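Local coordinates for protein 4-hydroxybenzoyl-CoA thioesterase (Pseudomonas sp. CBS3, PDB 1LO7) that hydrolyses 4-hydroxybenzoyl-CoA to 4-hydroxybenzoate and coenzyme A, the last step in converting 4-chlorobenzoate to 4-hydroxybenzoate, as a homotetramer of hot dog fold subunits, at residues Q9-G14 with H28-A33; R36-K41 with F92-S97. All coordinates share one frame; numbering follows the deposited sequence.

Contacts 1 and 2 follow one another along helix 25-41, the central helix of the hot dog fold, and set it against one antiparallel sheet. Contact 1 brings Q9-G14, at the end of strand 4-10, to the earlier turns of the helix; contact 2 brings strand 91-101 to the last ones. Their centres lie about 15 Å apart, and they touch where L31 O approaches H96 CE1 at 3.6 Å. D32 of contact 1 touches the hydroxyphenacyl ring of the inhibitor, and the side chains of I11 and the active-site D17 are about 10 Å apart; in contact 2 the F39 side chain is about 7 Å from a bound inhibitor, beside the substrate-binding W47. Both reach the second subunit.

Contact 1: Q9-G14 with H28-A33; sequences QRIEFG and HRWLDA. With 4CO (4-hydroxyphenacyl coenzyme A), chain B.
The end of strand 4-10 and the loop after it pass beside helix 25-41, with the CA atoms of Q9 and W30 7.5 Å apart, and no hydrogen bond joins the two segments. Contact is made instead by the indole of W30, on which Q9 lies almost flat, its amide plane only 3° from that of the ring. CG of Q9 sits 3.4 Å from the centroid of the five-membered ring, nearly on the normal, in a CH-pi contact, and CD is 3.6 Å from W30 NE1 over the same face. With CG anti to the backbone N (chi1 177°) and a bend at chi2, the glutamine chain folds over the indole. The rotation of the amide is fixed from within its own strand: NE2 donates to R10 O at 2.9 Å, close to the amide plane of Q9. Replacing Q9 by alanine would remove CG and the amide, and is likely to cost the five-membered ring this cover and R10 O this donor. Farther along the indole, I11 brings CG1 to within 3.8 Å of W30 CH2, approaching the six-membered ring obliquely, while L78 and I80 of strand 77-87 also pack on W30. On the segment's other side, R10 NH2 and E12 OE2 form a salt bridge of 2.8 Å that uses the syn lone pair of E12 OE2, and E12 OE1 pairs with R36 of the second subunit. D32 projects from a different side of the helix: its OD1 lies 3.4 Å from C6B of the 4-hydroxyphenacyl ring and is salt-bridged to R117, while OD2 accepts a hydrogen bond from W23 of the third subunit. The arrangement is that of the hot dog fold, a long helix wrapped by an antiparallel sheet, here with an inhibitor pocket bordering the helix.

Contact 2: R36-K41 with F92-S97; sequences RNYFIK and FVQRHS
The ring of F39 has the ring atom CD2 of Y38 over one face, toward the rim and 3.7 Å above its plane, and turns its edge to F92. This is an offset edge-to-face pair, in which the edge of F39 points toward the face of F92, with the planes at 82° and the centroids 5.5 Å apart. The closest atoms are the two CZ carbons, 3.5 Å from each other. The two side chains come from opposite directions, F39 from the helix and F92 from the strand. F39 reaches across because its CG stands anti to the carbonyl carbon (chi1 -69°), which swings the ring toward the strand although its CB does not face it. F119 of strand 107-123 packs against both phenylalanines, edge-to-face with F39, making an aromatic cluster of three.

Next along the same face of the strand, Q94 extends its chain toward the helix, and the end of its side chain fits beside the rings of Y38 and F39. The CB of Y38 faces the strand, and its side chain runs past that of Q94 in the opposite direction; it also packs on I84 of strand 77-87. No hydrogen bond crosses between the segments, whose axes approach to 11.1 Å with their directions at 107°.

The strand therefore runs roughly crosswise beneath the end of helix 25-41, bridged to it by the rings of F39, F92 and Y38 and the chain of Q94. F39 and F92 are also close to substrate-binding residues, W47 and T59 respectively. Such a buried layer between the long helix and the antiparallel sheet that wraps it is the core of the hot dog fold.

Contact 1: Q9-G14 with H28-A33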
ATOM      1  N   GLN A   9     -12.402 -11.427  -1.664  1.00 10.64           N
ATOM      2  CA  GLN A   9     -11.743 -10.180  -1.363  1.00 14.70           C
ATOM      3  C   GLN A   9     -12.637  -8.963  -1.713  1.00 15.20           C
ATOM      4  O   GLN A   9     -13.048  -8.765  -2.867  1.00 13.56           O
ATOM      5  CB  GLN A   9     -10.353 -10.145  -2.034  1.00 15.65           C
ATOM      6  CG  GLN A   9      -9.663  -8.792  -1.776  1.00 25.75           C
ATOM      7  CD  GLN A   9      -9.402  -8.609  -0.298  1.00 27.98           C
ATOM      8  OE1 GLN A   9      -8.798  -9.502   0.291  1.00 30.59           O
ATOM      9  NE2 GLN A   9      -9.906  -7.518   0.318  1.00 30.82           N
ATOM     10  N   ARG A  10     -12.976  -8.130  -0.703  1.00 14.64           N
ATOM     11  CA  ARG A  10     -13.815  -6.975  -0.975  1.00 10.93           C
ATOM     12  C   ARG A  10     -12.930  -5.814  -1.360  1.00 13.51           C
ATOM     13  O   ARG A  10     -11.871  -5.650  -0.776  1.00 17.94           O
ATOM     14  CB  ARG A  10     -14.796  -6.587   0.116  1.00 17.34           C
ATOM     15  CG  ARG A  10     -15.928  -5.711  -0.471  1.00 38.03           C
ATOM     16  CD  ARG A  10     -16.991  -5.233   0.536  1.00 23.39           C
ATOM     17  NE  ARG A  10     -16.413  -4.386   1.592  1.00 42.24           N
ATOM     18  CZ  ARG A  10     -16.761  -4.396   2.898  1.00 73.47           C
ATOM     19  NH1 ARG A  10     -17.712  -5.192   3.394  1.00 62.97           N
ATOM     20  NH2 ARG A  10     -16.132  -3.579   3.745  1.00 32.36           N
ATOM     21  N   ILE A  11     -13.351  -5.057  -2.341  1.00 10.67           N
ATOM     22  CA  ILE A  11     -12.532  -3.941  -2.802  1.00 11.11           C
ATOM     23  C   ILE A  11     -12.977  -2.725  -2.034  1.00 12.90           C
ATOM     24  O   ILE A  11     -14.181  -2.490  -1.907  1.00 12.54           O
ATOM     25  CB  ILE A  11     -12.704  -3.698  -4.298  1.00 11.79           C
ATOM     26  CG1 ILE A  11     -12.255  -4.947  -5.107  1.00 13.30           C
ATOM     27  CG2 ILE A  11     -11.921  -2.422  -4.701  1.00  9.90           C
ATOM     28  CD1 ILE A  11     -12.550  -4.868  -6.633  1.00 11.39           C
ATOM     29  N   GLU A  12     -11.993  -1.974  -1.561  1.00 10.48           N
ATOM     30  CA  GLU A  12     -12.236  -0.801  -0.762  1.00 10.65           C
ATOM     31  C   GLU A  12     -12.025   0.492  -1.532  1.00 11.84           C
ATOM     32  O   GLU A  12     -11.368   0.506  -2.544  1.00  9.88           O
ATOM     33  CB  GLU A  12     -11.359  -0.857   0.518  1.00 11.53           C
ATOM     34  CG  GLU A  12     -11.767  -2.009   1.491  1.00 16.68           C
ATOM     35  CD  GLU A  12     -13.226  -1.935   1.945  1.00 20.89           C
ATOM     36  OE1 GLU A  12     -13.920  -0.930   1.918  1.00 22.00           O
ATOM     37  OE2 GLU A  12     -13.691  -3.073   2.425  1.00 20.41           O
ATOM     38  N   PHE A  13     -12.586   1.595  -1.031  1.00  9.52           N
ATOM     39  CA  PHE A  13     -12.454   2.865  -1.682  1.00  7.43           C
ATOM     40  C   PHE A  13     -10.986   3.233  -1.910  1.00  7.38           C
ATOM     41  O   PHE A  13     -10.614   3.703  -2.989  1.00  9.65           O
ATOM     42  CB  PHE A  13     -13.107   3.880  -0.732  1.00  8.02           C
ATOM     43  CG  PHE A  13     -13.060   5.305  -1.139  1.00  8.65           C
ATOM     44  CD1 PHE A  13     -13.994   5.783  -2.039  1.00  8.66           C
ATOM     45  CD2 PHE A  13     -12.108   6.179  -0.613  1.00 11.11           C
ATOM     46  CE1 PHE A  13     -13.982   7.127  -2.383  1.00 11.51           C
ATOM     47  CE2 PHE A  13     -12.073   7.535  -0.954  1.00 10.98           C
ATOM     48  CZ  PHE A  13     -13.031   7.999  -1.855  1.00 10.90           C
ATOM     49  N   GLY A  14     -10.177   3.008  -0.889  1.00  7.75           N
ATOM     50  CA  GLY A  14      -8.758   3.345  -0.960  1.00  8.29           C
ATOM     51  C   GLY A  14      -7.972   2.453  -1.921  1.00 11.56           C
ATOM     52  O   GLY A  14      -6.845   2.809  -2.288  1.00 11.65           O
ATOM     53  N   HIS A  28      -2.022  -7.467  -7.116  1.00  8.01           N
ATOM     54  CA  HIS A  28      -0.883  -8.276  -6.708  1.00  8.99           C
ATOM     55  C   HIS A  28      -0.890  -8.508  -5.191  1.00 15.37           C
ATOM     56  O   HIS A  28      -0.499  -9.557  -4.726  1.00 11.81           O
ATOM     57  CB  HIS A  28       0.438  -7.616  -7.189  1.00 10.08           C
ATOM     58  CG  HIS A  28       0.482  -7.611  -8.680  1.00 13.68           C
ATOM     59  ND1 HIS A  28       0.689  -8.803  -9.414  1.00 13.22           N
ATOM     60  CD2 HIS A  28       0.334  -6.569  -9.565  1.00 13.25           C
ATOM     61  CE1 HIS A  28       0.667  -8.453 -10.723  1.00 14.90           C
ATOM     62  NE2 HIS A  28       0.462  -7.121 -10.836  1.00 13.68           N
ATOM     63  N   ARG A  29      -1.354  -7.508  -4.394  1.00 10.94           N
ATOM     64  CA  ARG A  29      -1.426  -7.701  -2.946  1.00  7.71           C
ATOM     65  C   ARG A  29      -2.387  -8.856  -2.721  1.00  8.86           C
ATOM     66  O   ARG A  29      -2.105  -9.742  -1.933  1.00 12.03           O
ATOM     67  CB  ARG A  29      -2.080  -6.475  -2.252  1.00  9.39           C
ATOM     68  CG  ARG A  29      -1.181  -5.276  -2.070  1.00 34.30           C
ATOM     69  CD  ARG A  29      -1.569  -4.484  -0.811  1.00 41.86           C
ATOM     70  NE  ARG A  29      -2.890  -3.904  -0.937  1.00 20.63           N
ATOM     71  CZ  ARG A  29      -3.991  -4.350  -0.341  1.00 27.79           C
ATOM     72  NH1 ARG A  29      -3.944  -5.386   0.458  1.00 27.71           N
ATOM     73  NH2 ARG A  29      -5.180  -3.729  -0.539  1.00 25.43           N
ATOM     74  N   TRP A  30      -3.506  -8.837  -3.426  1.00  6.92           N
ATOM     75  CA  TRP A  30      -4.484  -9.897  -3.225  1.00  8.14           C
ATOM     76  C   TRP A  30      -3.993 -11.274  -3.718  1.00 13.12           C
ATOM     77  O   TRP A  30      -4.298 -12.341  -3.088  1.00 10.51           O
ATOM     78  CB  TRP A  30      -5.856  -9.518  -3.804  1.00  7.47           C
ATOM     79  CG  TRP A  30      -6.370  -8.256  -3.201  1.00  8.72           C
ATOM     80  CD1 TRP A  30      -6.227  -7.846  -1.909  1.00 11.95           C
ATOM     81  CD2 TRP A  30      -7.099  -7.240  -3.882  1.00 10.21           C
ATOM     82  NE1 TRP A  30      -6.833  -6.612  -1.742  1.00 12.78           N
ATOM     83  CE2 TRP A  30      -7.358  -6.217  -2.953  1.00 11.09           C
ATOM     84  CE3 TRP A  30      -7.517  -7.081  -5.210  1.00 10.40           C
ATOM     85  CZ2 TRP A  30      -8.052  -5.076  -3.348  1.00 11.57           C
ATOM     86  CZ3 TRP A  30      -8.207  -5.962  -5.578  1.00  9.60           C
ATOM     87  CH2 TRP A  30      -8.463  -4.957  -4.654  1.00  9.16           C
ATOM     88  N   LEU A  31      -3.263 -11.264  -4.847  1.00 10.37           N
ATOM     89  CA  LEU A  31      -2.707 -12.505  -5.387  1.00 11.06           C
ATOM     90  C   LEU A  31      -1.734 -13.095  -4.363  1.00 10.42           C
ATOM     91  O   LEU A  31      -1.717 -14.274  -4.102  1.00 11.31           O
ATOM     92  CB  LEU A  31      -1.991 -12.269  -6.734  0.50 12.11           C
ATOM     93  CG  LEU A  31      -2.874 -12.588  -7.952  0.50 18.02           C
ATOM     94  CD1 LEU A  31      -4.349 -12.451  -7.620  0.50 13.34           C
ATOM     95  CD2 LEU A  31      -2.492 -11.727  -9.149  0.50 24.68           C
ATOM     96  N   ASP A  32      -0.926 -12.224  -3.732  1.00  8.71           N
ATOM     97  CA  ASP A  32       0.024 -12.701  -2.720  1.00  9.45           C
ATOM     98  C   ASP A  32      -0.692 -13.311  -1.513  1.00 10.11           C
ATOM     99  O   ASP A  32      -0.254 -14.336  -0.943  1.00  9.78           O
ATOM    100  CB  ASP A  32       1.011 -11.602  -2.300  1.00  9.75           C
ATOM    101  CG  ASP A  32       2.186 -12.230  -1.609  1.00 10.72           C
ATOM    102  OD1 ASP A  32       2.864 -13.076  -2.170  1.00 10.76           O
ATOM    103  OD2 ASP A  32       2.417 -11.799  -0.383  1.00  9.83           O
ATOM    104  N   ALA A  33      -1.821 -12.701  -1.109  1.00  9.15           N
ATOM    105  CA  ALA A  33      -2.548 -13.259   0.030  1.00  9.71           C
ATOM    106  C   ALA A  33      -3.177 -14.586  -0.396  1.00  9.76           C
ATOM    107  O   ALA A  33      -3.215 -15.574   0.351  1.00 11.06           O
ATOM    108  CB  ALA A  33      -3.651 -12.283   0.474  1.00 10.75           C
TER
HETATM  109  N1A 4CO B 170      11.119 -17.525 -15.096  1.00 13.46           N
HETATM  110  C2A 4CO B 170      10.868 -18.835 -14.798  1.00 17.56           C
HETATM  111  N3A 4CO B 170      11.431 -19.562 -13.868  1.00 11.61           N
HETATM  112  C4A 4CO B 170      12.336 -18.860 -13.153  1.00 12.65           C
HETATM  113  C5A 4CO B 170      12.701 -17.539 -13.349  1.00 12.37           C
HETATM  114  C6A 4CO B 170      12.041 -16.843 -14.373  1.00 14.95           C
HETATM  115  N6A 4CO B 170      12.291 -15.580 -14.652  1.00 18.38           N
HETATM  116  N7A 4CO B 170      13.681 -17.152 -12.441  1.00 13.68           N
HETATM  117  C8A 4CO B 170      13.912 -18.251 -11.711  1.00 14.59           C
HETATM  118  N9A 4CO B 170      13.143 -19.311 -12.115  1.00 13.40           N
HETATM  119  C1D 4CO B 170      13.179 -20.691 -11.622  1.00 13.03           C
HETATM  120  C2D 4CO B 170      14.451 -21.413 -12.057  1.00 15.93           C
HETATM  121  O2D 4CO B 170      14.366 -21.866 -13.410  1.00 19.55           O
HETATM  122  C3D 4CO B 170      14.409 -22.589 -11.097  1.00 17.44           C
HETATM  123  O3D 4CO B 170      13.323 -23.429 -11.398  1.00 20.03           O
HETATM  124  P3D 4CO B 170      13.484 -24.996 -11.527  1.00 17.07           P
HETATM  125  O7A 4CO B 170      13.959 -25.252 -12.871  1.00 35.28           O
HETATM  126  O8A 4CO B 170      14.419 -25.489 -10.511  1.00 18.54           O
HETATM  127  O9A 4CO B 170      12.077 -25.614 -11.303  1.00 15.98           O
HETATM  128  C4D 4CO B 170      14.016 -21.844  -9.825  1.00 17.83           C
HETATM  129  O4D 4CO B 170      13.338 -20.626 -10.262  1.00 15.65           O
HETATM  130  C5D 4CO B 170      15.102 -21.555  -8.832  1.00 18.24           C
HETATM  131  O5D 4CO B 170      15.972 -20.581  -9.415  1.00 20.34           O
HETATM  132  P1A 4CO B 170      17.536 -20.841  -9.363  1.00 20.47           P
HETATM  133  O1A 4CO B 170      18.077 -19.782 -10.227  1.00 19.71           O
HETATM  134  O2A 4CO B 170      17.892 -22.170  -9.805  1.00 26.34           O
HETATM  135  O3A 4CO B 170      18.021 -20.724  -7.924  1.00 16.88           O
HETATM  136  P2A 4CO B 170      18.572 -19.469  -7.092  1.00 17.81           P
HETATM  137  O4A 4CO B 170      18.688 -19.930  -5.692  1.00 16.32           O
HETATM  138  O5A 4CO B 170      19.895 -19.122  -7.606  1.00 19.36           O
HETATM  139  O6A 4CO B 170      17.710 -18.090  -7.349  1.00 15.58           O
HETATM  140  CBP 4CO B 170      16.199 -16.669  -6.268  1.00 16.19           C
HETATM  141  CCP 4CO B 170      16.392 -18.064  -6.869  1.00 18.53           C
HETATM  142  CDP 4CO B 170      17.229 -16.394  -5.159  1.00 13.65           C
HETATM  143  CEP 4CO B 170      14.767 -16.510  -5.776  1.00 18.34           C
HETATM  144  CAP 4CO B 170      16.580 -15.574  -7.278  1.00 16.30           C
HETATM  145  OAP 4CO B 170      15.809 -15.714  -8.473  1.00 12.62           O
HETATM  146  C9P 4CO B 170      16.108 -14.203  -6.797  1.00 11.24           C
HETATM  147  O9P 4CO B 170      16.594 -13.705  -5.803  1.00 14.09           O
HETATM  148  N8P 4CO B 170      15.008 -13.586  -7.513  1.00 11.41           N
HETATM  149  C7P 4CO B 170      14.489 -12.399  -6.824  1.00 12.59           C
HETATM  150  C6P 4CO B 170      13.336 -12.747  -5.871  1.00 13.91           C
HETATM  151  C5P 4CO B 170      12.615 -11.452  -5.479  1.00 15.50           C
HETATM  152  O5P 4CO B 170      13.195 -10.504  -4.962  1.00 12.73           O
HETATM  153  N4P 4CO B 170      11.199 -11.493  -5.759  1.00  9.25           N
HETATM  154  C3P 4CO B 170      10.479 -10.250  -5.522  1.00  9.85           C
HETATM  155  C2P 4CO B 170      10.261 -10.004  -4.052  1.00 17.59           C
HETATM  156  S1P 4CO B 170       9.968 -11.484  -3.084  1.00 18.77           S
HETATM  157  O1B 4CO B 170       7.032 -10.473  -2.070  1.00 14.50           O
HETATM  158  C1B 4CO B 170       7.832 -11.216  -1.529  1.00 11.31           C
HETATM  159  C2B 4CO B 170       7.369 -12.481  -0.946  1.00  7.93           C
HETATM  160  C3B 4CO B 170       8.309 -13.327  -0.309  1.00  9.97           C
HETATM  161  C4B 4CO B 170       7.880 -14.520   0.268  1.00  8.40           C
HETATM  162  C5B 4CO B 170       6.512 -14.859   0.237  1.00 11.15           C
HETATM  163  O2B 4CO B 170       6.047 -16.029   0.872  1.00 11.52           O
HETATM  164  C6B 4CO B 170       5.582 -14.012  -0.429  1.00  8.06           C
HETATM  165  C7B 4CO B 170       6.015 -12.811  -1.024  1.00  8.78           C
HETATM  166  CB  4CO B 170       9.278 -10.887  -1.489  1.00 11.04           C

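Contact 2: R36-K41 with F92-S97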
ATOM      1  N   ARG A  36      -0.560 -17.483  -0.374  1.00  8.87           N
ATOM      2  CA  ARG A  36      -0.232 -17.978   0.952  1.00  7.73           C
ATOM      3  C   ARG A  36      -1.420 -18.714   1.535  1.00 13.94           C
ATOM      4  O   ARG A  36      -1.249 -19.725   2.229  1.00 12.24           O
ATOM      5  CB  ARG A  36       0.169 -16.837   1.871  1.00  8.32           C
ATOM      6  CG  ARG A  36       1.012 -17.327   3.050  1.00 10.92           C
ATOM      7  CD  ARG A  36       1.476 -16.165   3.924  1.00 10.25           C
ATOM      8  NE  ARG A  36       0.328 -15.470   4.566  1.00  9.57           N
ATOM      9  CZ  ARG A  36      -0.275 -15.881   5.688  1.00 10.34           C
ATOM     10  NH1 ARG A  36       0.108 -16.949   6.368  1.00 11.07           N
ATOM     11  NH2 ARG A  36      -1.306 -15.179   6.147  1.00  9.53           N
ATOM     12  N   ASN A  37      -2.618 -18.174   1.274  1.00 10.85           N
ATOM     13  CA  ASN A  37      -3.848 -18.785   1.755  1.00 10.77           C
ATOM     14  C   ASN A  37      -3.962 -20.226   1.230  1.00 16.85           C
ATOM     15  O   ASN A  37      -4.462 -21.159   1.913  1.00 12.79           O
ATOM     16  CB  ASN A  37      -5.076 -17.946   1.296  1.00  9.35           C
ATOM     17  CG  ASN A  37      -6.396 -18.599   1.770  1.00 10.71           C
ATOM     18  OD1 ASN A  37      -6.732 -18.539   2.983  1.00 14.62           O
ATOM     19  ND2 ASN A  37      -7.116 -19.231   0.857  1.00 12.30           N
ATOM     20  N   TYR A  38      -3.512 -20.408  -0.029  1.00 11.44           N
ATOM     21  CA  TYR A  38      -3.555 -21.742  -0.645  1.00  8.45           C
ATOM     22  C   TYR A  38      -2.727 -22.691   0.187  1.00 12.39           C
ATOM     23  O   TYR A  38      -3.183 -23.744   0.583  1.00 11.28           O
ATOM     24  CB  TYR A  38      -2.936 -21.654  -2.053  1.00 10.34           C
ATOM     25  CG  TYR A  38      -2.750 -22.989  -2.717  1.00 10.26           C
ATOM     26  CD1 TYR A  38      -3.791 -23.591  -3.434  1.00 13.56           C
ATOM     27  CD2 TYR A  38      -1.519 -23.641  -2.636  1.00 14.54           C
ATOM     28  CE1 TYR A  38      -3.612 -24.829  -4.058  1.00 16.19           C
ATOM     29  CE2 TYR A  38      -1.313 -24.878  -3.252  1.00 15.89           C
ATOM     30  CZ  TYR A  38      -2.367 -25.463  -3.956  1.00 18.39           C
ATOM     31  OH  TYR A  38      -2.128 -26.679  -4.542  1.00 19.36           O
ATOM     32  N   PHE A  39      -1.484 -22.310   0.482  1.00  9.56           N
ATOM     33  CA  PHE A  39      -0.647 -23.194   1.264  1.00  9.77           C
ATOM     34  C   PHE A  39      -1.199 -23.424   2.675  1.00 15.91           C
ATOM     35  O   PHE A  39      -1.143 -24.571   3.163  1.00 16.53           O
ATOM     36  CB  PHE A  39       0.798 -22.637   1.329  1.00  8.03           C
ATOM     37  CG  PHE A  39       1.461 -22.713  -0.025  1.00  8.52           C
ATOM     38  CD1 PHE A  39       1.611 -23.956  -0.629  1.00 11.74           C
ATOM     39  CD2 PHE A  39       1.918 -21.579  -0.712  1.00 15.15           C
ATOM     40  CE1 PHE A  39       2.212 -24.085  -1.883  1.00 11.88           C
ATOM     41  CE2 PHE A  39       2.509 -21.688  -1.976  1.00 13.80           C
ATOM     42  CZ  PHE A  39       2.669 -22.949  -2.557  1.00 10.99           C
ATOM     43  N   ILE A  40      -1.710 -22.347   3.343  1.00 10.50           N
ATOM     44  CA  ILE A  40      -2.245 -22.510   4.705  1.00  9.50           C
ATOM     45  C   ILE A  40      -3.433 -23.479   4.697  1.00 13.22           C
ATOM     46  O   ILE A  40      -3.546 -24.375   5.564  1.00 12.63           O
ATOM     47  CB  ILE A  40      -2.632 -21.175   5.343  1.00  9.56           C
ATOM     48  CG1 ILE A  40      -1.405 -20.319   5.654  1.00  9.58           C
ATOM     49  CG2 ILE A  40      -3.513 -21.357   6.581  1.00 12.20           C
ATOM     50  CD1 ILE A  40      -0.523 -20.851   6.789  1.00 12.54           C
ATOM     51  N   LYS A  41      -4.292 -23.306   3.701  1.00 10.47           N
ATOM     52  CA  LYS A  41      -5.444 -24.159   3.608  1.00 11.50           C
ATOM     53  C   LYS A  41      -5.044 -25.563   3.279  1.00 16.69           C
ATOM     54  O   LYS A  41      -5.738 -26.508   3.647  1.00 16.14           O
ATOM     55  CB  LYS A  41      -6.488 -23.602   2.651  1.00 11.77           C
ATOM     56  CG  LYS A  41      -7.113 -22.304   3.195  1.00 16.05           C
ATOM     57  CD  LYS A  41      -7.989 -22.548   4.436  1.00 21.14           C
ATOM     58  CE  LYS A  41      -8.827 -21.344   4.861  1.00 22.79           C
ATOM     59  NZ  LYS A  41      -7.976 -20.165   4.986  1.00 35.13           N
ATOM     60  N   PHE A  92       7.530 -23.579  -9.010  1.00 10.09           N
ATOM     61  CA  PHE A  92       6.197 -24.083  -9.266  1.00  9.83           C
ATOM     62  C   PHE A  92       5.395 -22.922  -9.880  1.00 12.74           C
ATOM     63  O   PHE A  92       5.705 -21.737  -9.650  1.00 10.54           O
ATOM     64  CB  PHE A  92       5.555 -24.680  -7.997  1.00  9.19           C
ATOM     65  CG  PHE A  92       5.408 -23.670  -6.862  1.00 10.97           C
ATOM     66  CD1 PHE A  92       6.383 -23.565  -5.857  1.00 12.67           C
ATOM     67  CD2 PHE A  92       4.306 -22.802  -6.792  1.00 12.70           C
ATOM     68  CE1 PHE A  92       6.273 -22.630  -4.821  1.00 11.45           C
ATOM     69  CE2 PHE A  92       4.179 -21.868  -5.753  1.00 12.91           C
ATOM     70  CZ  PHE A  92       5.162 -21.781  -4.756  1.00 12.01           C
ATOM     71  N   VAL A  93       4.390 -23.279 -10.639  1.00 10.54           N
ATOM     72  CA  VAL A  93       3.559 -22.293 -11.292  1.00 10.58           C
ATOM     73  C   VAL A  93       2.268 -22.298 -10.533  1.00 12.33           C
ATOM     74  O   VAL A  93       1.619 -23.333 -10.419  1.00 11.99           O
ATOM     75  CB  VAL A  93       3.310 -22.655 -12.777  1.00 10.65           C
ATOM     76  CG1 VAL A  93       2.370 -21.610 -13.401  1.00 13.00           C
ATOM     77  CG2 VAL A  93       4.602 -22.764 -13.618  1.00 12.75           C
ATOM     78  N   GLN A  94       1.926 -21.128  -9.986  1.00  8.95           N
ATOM     79  CA  GLN A  94       0.702 -20.968  -9.229  1.00 11.25           C
ATOM     80  C   GLN A  94      -0.243 -20.050 -10.040  1.00 13.93           C
ATOM     81  O   GLN A  94       0.088 -18.903 -10.352  1.00 11.97           O
ATOM     82  CB  GLN A  94       0.970 -20.365  -7.820  1.00 11.66           C
ATOM     83  CG  GLN A  94      -0.189 -20.545  -6.838  1.00 11.94           C
ATOM     84  CD  GLN A  94       0.246 -20.220  -5.405  1.00 10.26           C
ATOM     85  OE1 GLN A  94      -0.240 -20.820  -4.431  1.00 13.38           O
ATOM     86  NE2 GLN A  94       1.171 -19.293  -5.266  1.00  8.36           N
ATOM     87  N   ARG A  95      -1.392 -20.587 -10.378  1.00  8.08           N
ATOM     88  CA  ARG A  95      -2.359 -19.840 -11.163  1.00  9.61           C
ATOM     89  C   ARG A  95      -3.470 -19.283 -10.289  1.00 17.07           C
ATOM     90  O   ARG A  95      -3.982 -19.966  -9.378  1.00 12.95           O
ATOM     91  CB  ARG A  95      -2.981 -20.742 -12.248  1.00 12.24           C
ATOM     92  CG  ARG A  95      -4.208 -20.060 -12.918  1.00 19.15           C
ATOM     93  CD  ARG A  95      -4.604 -20.719 -14.231  1.00 23.80           C
ATOM     94  NE  ARG A  95      -3.552 -20.543 -15.220  1.00 21.11           N
ATOM     95  CZ  ARG A  95      -3.628 -21.028 -16.452  1.00 28.38           C
ATOM     96  NH1 ARG A  95      -4.681 -21.728 -16.869  1.00 22.14           N
ATOM     97  NH2 ARG A  95      -2.630 -20.813 -17.273  1.00 18.95           N
ATOM     98  N   HIS A  96      -3.847 -18.020 -10.583  1.00 12.17           N
ATOM     99  CA  HIS A  96      -4.915 -17.366  -9.861  1.00 11.53           C
ATOM    100  C   HIS A  96      -5.941 -16.792 -10.838  1.00 16.40           C
ATOM    101  O   HIS A  96      -5.558 -16.080 -11.768  1.00 17.75           O
ATOM    102  CB  HIS A  96      -4.441 -16.205  -9.000  1.00 12.33           C
ATOM    103  CG  HIS A  96      -3.275 -16.461  -8.111  1.00 10.10           C
ATOM    104  ND1 HIS A  96      -3.440 -16.990  -6.861  1.00 12.01           N
ATOM    105  CD2 HIS A  96      -1.967 -16.180  -8.306  1.00  9.33           C
ATOM    106  CE1 HIS A  96      -2.237 -17.053  -6.315  1.00 11.09           C
ATOM    107  NE2 HIS A  96      -1.322 -16.594  -7.177  1.00 10.51           N
ATOM    108  N   SER A  97      -7.219 -17.120 -10.649  1.00  9.19           N
ATOM    109  CA  SER A  97      -8.275 -16.572 -11.502  1.00 12.87           C
ATOM    110  C   SER A  97      -9.162 -15.701 -10.618  1.00 15.11           C
ATOM    111  O   SER A  97      -9.670 -16.168  -9.580  1.00 12.50           O
ATOM    112  CB  SER A  97      -9.068 -17.665 -12.169  1.00 17.93           C
ATOM    113  OG  SER A  97      -8.127 -18.455 -12.901  1.00 25.19           O
TER